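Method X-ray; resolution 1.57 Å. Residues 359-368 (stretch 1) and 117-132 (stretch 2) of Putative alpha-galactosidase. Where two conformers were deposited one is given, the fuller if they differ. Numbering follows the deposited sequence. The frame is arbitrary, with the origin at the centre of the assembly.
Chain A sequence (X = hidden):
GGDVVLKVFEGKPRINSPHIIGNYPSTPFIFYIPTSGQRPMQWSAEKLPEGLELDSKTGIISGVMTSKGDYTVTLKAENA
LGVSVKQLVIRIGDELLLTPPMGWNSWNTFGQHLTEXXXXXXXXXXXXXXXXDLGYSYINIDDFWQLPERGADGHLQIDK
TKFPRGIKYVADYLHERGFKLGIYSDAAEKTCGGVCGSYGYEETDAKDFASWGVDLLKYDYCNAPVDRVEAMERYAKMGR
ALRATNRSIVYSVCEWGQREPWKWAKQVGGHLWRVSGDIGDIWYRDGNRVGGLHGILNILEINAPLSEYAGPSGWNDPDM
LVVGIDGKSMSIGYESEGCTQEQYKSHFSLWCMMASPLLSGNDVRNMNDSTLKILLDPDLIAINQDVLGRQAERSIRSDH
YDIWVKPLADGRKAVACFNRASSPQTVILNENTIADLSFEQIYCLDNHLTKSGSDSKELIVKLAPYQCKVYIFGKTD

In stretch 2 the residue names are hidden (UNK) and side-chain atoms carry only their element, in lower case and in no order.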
# COMPACT_ATOMS: atom_id res chain seq x y z
N LEU A 359 2.83 2.33 -1.80
CA LEU A 359 2.93 2.31 -3.25
C LEU A 359 4.21 3.02 -3.65
O LEU A 359 4.32 4.24 -3.50
CB LEU A 359 1.71 2.99 -3.89
CG LEU A 359 0.35 2.34 -3.59
CD1 LEU A 359 -0.80 3.16 -4.17
CD2 LEU A 359 0.29 0.93 -4.14
N SER A 360 5.18 2.26 -4.12
CA SER A 360 6.45 2.84 -4.53
C SER A 360 6.32 3.59 -5.84
O SER A 360 5.67 3.12 -6.77
CB SER A 360 7.52 1.76 -4.69
OG SER A 360 8.73 2.34 -5.15
N GLY A 361 6.93 4.77 -5.90
CA GLY A 361 7.05 5.54 -7.12
C GLY A 361 8.43 5.44 -7.75
O GLY A 361 8.70 6.09 -8.74
N ASN A 362 9.31 4.62 -7.18
CA ASN A 362 10.66 4.46 -7.72
C ASN A 362 10.66 3.44 -8.85
O ASN A 362 9.68 2.70 -9.04
CB ASN A 362 11.60 4.02 -6.59
CG ASN A 362 13.06 4.33 -6.86
OD1 ASN A 362 13.46 4.73 -7.95
ND2 ASN A 362 13.88 4.12 -5.84
N ASP A 363 11.74 3.43 -9.62
CA ASP A 363 11.94 2.43 -10.66
C ASP A 363 12.40 1.15 -9.98
O ASP A 363 13.54 1.05 -9.54
CB ASP A 363 12.99 2.90 -11.67
CG ASP A 363 13.13 1.97 -12.88
OD1 ASP A 363 12.58 0.85 -12.88
OD2 ASP A 363 13.81 2.38 -13.85
N VAL A 364 11.51 0.17 -9.90
CA VAL A 364 11.80 -1.04 -9.12
C VAL A 364 12.67 -2.06 -9.86
O VAL A 364 12.99 -3.11 -9.31
CB VAL A 364 10.50 -1.70 -8.56
CG1 VAL A 364 9.78 -0.75 -7.62
CG2 VAL A 364 9.58 -2.14 -9.69
N ARG A 365 13.07 -1.75 -11.09
CA ARG A 365 13.92 -2.65 -11.87
C ARG A 365 15.40 -2.56 -11.51
O ARG A 365 16.15 -3.51 -11.75
CB ARG A 365 13.80 -2.34 -13.36
CG ARG A 365 12.40 -2.49 -13.93
CD ARG A 365 12.36 -2.00 -15.37
NE ARG A 365 12.72 -0.58 -15.44
CZ ARG A 365 13.03 0.07 -16.56
NH1 ARG A 365 13.02 -0.54 -17.74
NH2 ARG A 365 13.35 1.35 -16.50
N ASN A 366 15.84 -1.42 -10.96
CA ASN A 366 17.27 -1.16 -10.77
C ASN A 366 17.57 -0.45 -9.45
O ASN A 366 18.40 0.46 -9.39
CB ASN A 366 17.81 -0.38 -11.97
CG ASN A 366 16.87 0.73 -12.41
OD1 ASN A 366 16.48 1.57 -11.61
ND2 ASN A 366 16.50 0.71 -13.70
N MSE A 367 16.92 -0.90 -8.38
CA MSE A 367 17.17 -0.30 -7.07
C MSE A 367 18.41 -0.88 -6.46
O MSE A 367 18.84 -1.98 -6.82
CB MSE A 367 15.98 -0.49 -6.17
CG MSE A 367 14.83 0.27 -6.80
SE MSE A 367 13.37 0.38 -5.51
CE MSE A 367 12.83 -1.51 -5.52
N ASN A 368 19.01 -0.13 -5.54
CA ASN A 368 20.16 -0.64 -4.83
C ASN A 368 19.74 -1.39 -3.57
O ASN A 368 18.58 -1.33 -3.15
CB ASN A 368 21.21 0.44 -4.54
CG ASN A 368 20.69 1.56 -3.66
OD1 ASN A 368 19.75 1.38 -2.88
ND2 ASN A 368 21.31 2.73 -3.77
N UNK A 117 5.88 -3.58 -22.57
CA UNK A 117 7.18 -4.16 -22.25
C UNK A 117 7.69 -3.69 -20.90
O UNK A 117 8.20 -4.48 -20.10
c UNK A 117 8.21 -3.82 -23.34
o UNK A 117 10.80 -6.17 -22.26
c UNK A 117 9.83 -5.72 -22.92
c UNK A 117 9.65 -4.22 -23.03
o UNK A 117 9.01 -6.46 -23.50
N UNK A 118 7.55 -2.40 -20.62
CA UNK A 118 8.06 -1.83 -19.39
C UNK A 118 7.25 -2.22 -18.15
O UNK A 118 7.81 -2.38 -17.07
c UNK A 118 9.08 1.59 -20.94
c UNK A 118 9.20 0.11 -20.60
c UNK A 118 8.18 -0.30 -19.53
c UNK A 118 10.63 -0.22 -20.19
N UNK A 119 5.94 -2.39 -18.30
CA UNK A 119 5.13 -2.92 -17.20
C UNK A 119 5.56 -4.36 -16.88
O UNK A 119 5.70 -4.73 -15.71
c UNK A 119 3.14 -1.48 -17.75
c UNK A 119 3.62 -2.91 -17.52
c UNK A 119 2.82 -3.55 -16.39
N UNK A 120 5.75 -5.17 -17.91
CA UNK A 120 6.13 -6.58 -17.74
C UNK A 120 7.51 -6.69 -17.09
O UNK A 120 7.71 -7.53 -16.20
c UNK A 120 3.57 -7.14 -19.14
c UNK A 120 4.80 -8.40 -20.92
c UNK A 120 6.10 -7.33 -19.07
c UNK A 120 4.78 -7.99 -19.46
N UNK A 121 8.44 -5.85 -17.51
CA UNK A 121 9.77 -5.80 -16.88
C UNK A 121 9.67 -5.44 -15.40
O UNK A 121 10.40 -5.97 -14.57
n UNK A 121 12.39 -4.23 -20.79
c UNK A 121 11.22 -5.18 -18.90
o UNK A 121 12.64 -3.26 -18.78
c UNK A 121 10.66 -4.76 -17.56
c UNK A 121 12.14 -4.14 -19.49
N UNK A 122 8.77 -4.52 -15.08
CA UNK A 122 8.55 -4.12 -13.71
C UNK A 122 8.00 -5.29 -12.87
O UNK A 122 8.51 -5.55 -11.78
c UNK A 122 7.26 -2.56 -12.21
c UNK A 122 7.62 -2.89 -13.64
o UNK A 122 8.29 -1.78 -14.25
N UNK A 123 6.99 -5.98 -13.39
CA UNK A 123 6.47 -7.19 -12.73
C UNK A 123 7.57 -8.23 -12.51
O UNK A 123 7.70 -8.78 -11.41
c UNK A 123 5.33 -7.79 -13.55
N UNK A 124 8.37 -8.50 -13.53
CA UNK A 124 9.45 -9.48 -13.43
C UNK A 124 10.44 -9.09 -12.32
O UNK A 124 10.90 -9.95 -11.56
c UNK A 124 9.41 -10.24 -15.87
o UNK A 124 8.32 -10.79 -15.61
o UNK A 124 9.89 -10.22 -17.02
c UNK A 124 10.21 -9.57 -14.75
N UNK A 125 10.76 -7.80 -12.24
CA UNK A 125 11.71 -7.31 -11.24
C UNK A 125 11.16 -7.44 -9.82
O UNK A 125 11.90 -7.75 -8.89
c UNK A 125 12.09 -5.87 -11.53
N UNK A 126 9.86 -7.22 -9.66
CA UNK A 126 9.22 -7.33 -8.35
C UNK A 126 9.21 -8.77 -7.86
O UNK A 126 9.24 -9.02 -6.65
c UNK A 126 7.81 -6.74 -8.40
se UNK A 126 6.19 -4.36 -8.84
c UNK A 126 5.25 -4.71 -7.15
c UNK A 126 7.91 -5.22 -8.44
N UNK A 127 9.18 -9.72 -8.79
CA UNK A 127 9.32 -11.13 -8.43
C UNK A 127 10.73 -11.42 -7.92
O UNK A 127 10.91 -12.05 -6.87
c UNK A 127 8.99 -12.05 -9.61
c UNK A 127 7.51 -11.92 -9.97
c UNK A 127 9.34 -13.51 -9.29
c UNK A 127 7.12 -12.64 -11.24
N UNK A 128 11.73 -10.96 -8.65
CA UNK A 128 13.12 -11.32 -8.36
C UNK A 128 13.80 -10.44 -7.31
O UNK A 128 14.82 -10.85 -6.75
c UNK A 128 13.42 -12.37 -10.61
c UNK A 128 13.97 -11.35 -9.64
o UNK A 128 13.96 -10.06 -10.26
N UNK A 129 13.26 -9.25 -7.02
CA UNK A 129 13.90 -8.37 -6.04
C UNK A 129 13.39 -8.55 -4.60
O UNK A 129 13.92 -7.93 -3.69
c UNK A 129 13.86 -6.89 -6.46
c UNK A 129 12.48 -6.26 -6.39
o UNK A 129 11.53 -6.81 -5.82
n UNK A 129 12.36 -5.08 -6.97
N UNK A 130 12.38 -9.40 -4.42
CA UNK A 130 11.83 -9.66 -3.10
C UNK A 130 10.50 -8.99 -2.81
O UNK A 130 9.82 -9.37 -1.85
N UNK A 131 10.12 -7.99 -3.60
CA UNK A 131 8.93 -7.20 -3.28
C UNK A 131 7.67 -8.03 -3.27
O UNK A 131 6.84 -7.90 -2.37
c UNK A 131 9.84 -4.94 -3.84
se UNK A 131 9.75 -3.38 -5.04
c UNK A 131 8.02 -2.66 -4.48
c UNK A 131 8.79 -5.98 -4.20
N UNK A 132 7.50 -8.90 -4.25
CA UNK A 132 6.31 -9.76 -4.27
C UNK A 132 6.22 -10.61 -3.01
O UNK A 132 5.13 -10.80 -2.44
n UNK A 132 4.87 -14.61 -8.52
n UNK A 132 6.69 -15.43 -7.39
c UNK A 132 6.25 -10.63 -5.52
c UNK A 132 4.87 -12.28 -6.89
c UNK A 132 4.93 -11.37 -5.67
c UNK A 132 5.79 -14.47 -7.57
n UNK A 132 5.81 -13.39 -6.79
O HOH W 1 9.81 0.13 -12.44

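Position 117 lies in a helix already under way and has three side-chain carbons, the last carrying two oxygens: Glu117, beyond reach of stretch 1. Position 118 has four carbons forked at the second, hence Leu118; its CD2 lies 3.4 Å from NH1 of Arg365. Position 119 has three carbons branched at CB, Val119; position 120 has four forked at the second, Leu120; both are buried away from the contact.

At 121, three carbons end in one oxygen and one nitrogen, an amide: Gln121. Its OE1 accepts a hydrogen bond from Arg365 NH1 at 2.9 Å, at the edge of the guanidinium, while its NE2 donates to Glu117 OE2 (2.9 Å). Position 122 carries an oxygen and a carbon on CB, so it is Thr122. Its OG1 donates to the carbonyl O of Leu118 (2.9 Å) and its CG2 packs 3.5 Å from Val364 CG2.

Position 123 has CB alone, Ala123, which points away from stretch 1; position 124 has two carbons, the second with two oxygens, Asp124, out of reach. Position 125 again has CB alone, Ala125, and here the small side chain faces the loop: CB sits 3.7 Å from both the O of Val364 and the CA of Arg365, where the two backbones come closest.

Position 126 is an unbranched chain of two carbons, selenium and a carbon, a selenomethionine, Met126; its CG lies 3.7 Å from Val364 CG2. Position 127 has four carbons forked at the first, one arm two carbons long, Ile127; position 128 has an oxygen and a carbon on CB, Thr128; neither touches stretch 1. At 129, two carbons end in oxygen and nitrogen: Asn129. Its ND2 makes a weak hydrogen bond to the O of Val364 (3.1 Å). The OD1 of Asn129 accepts from the backbone N of 131 (2.9 Å).

Position 130 has no side chain and a positive phi; a CB would jam against the preceding carbonyl O, so it is Gly130. Position 131 repeats the selenium chain, Met131, with SE 3.7 Å from Val364 CG1 and 3.6 Å from Met367 CE. Position 132 has three carbons, a nitrogen and a carbon bearing two more nitrogens, Arg132.

The contact centres on Val364, whose methyls pack against Thr122, Met126 and Met131. Beside it, Asp363 holds the Arg365 guanidinium in a salt bridge (OD2 to NH2, 2.9 Å), leaving NH1 to reach Gln121. Water 1 donates to Thr122 OG1 (3.0 Å) and Asp363 OD1 (2.9 Å) and accepts from Val364 N (3.1 Å).

Stretch 2, residues 117-132: ELVLQTADAMITNGMR
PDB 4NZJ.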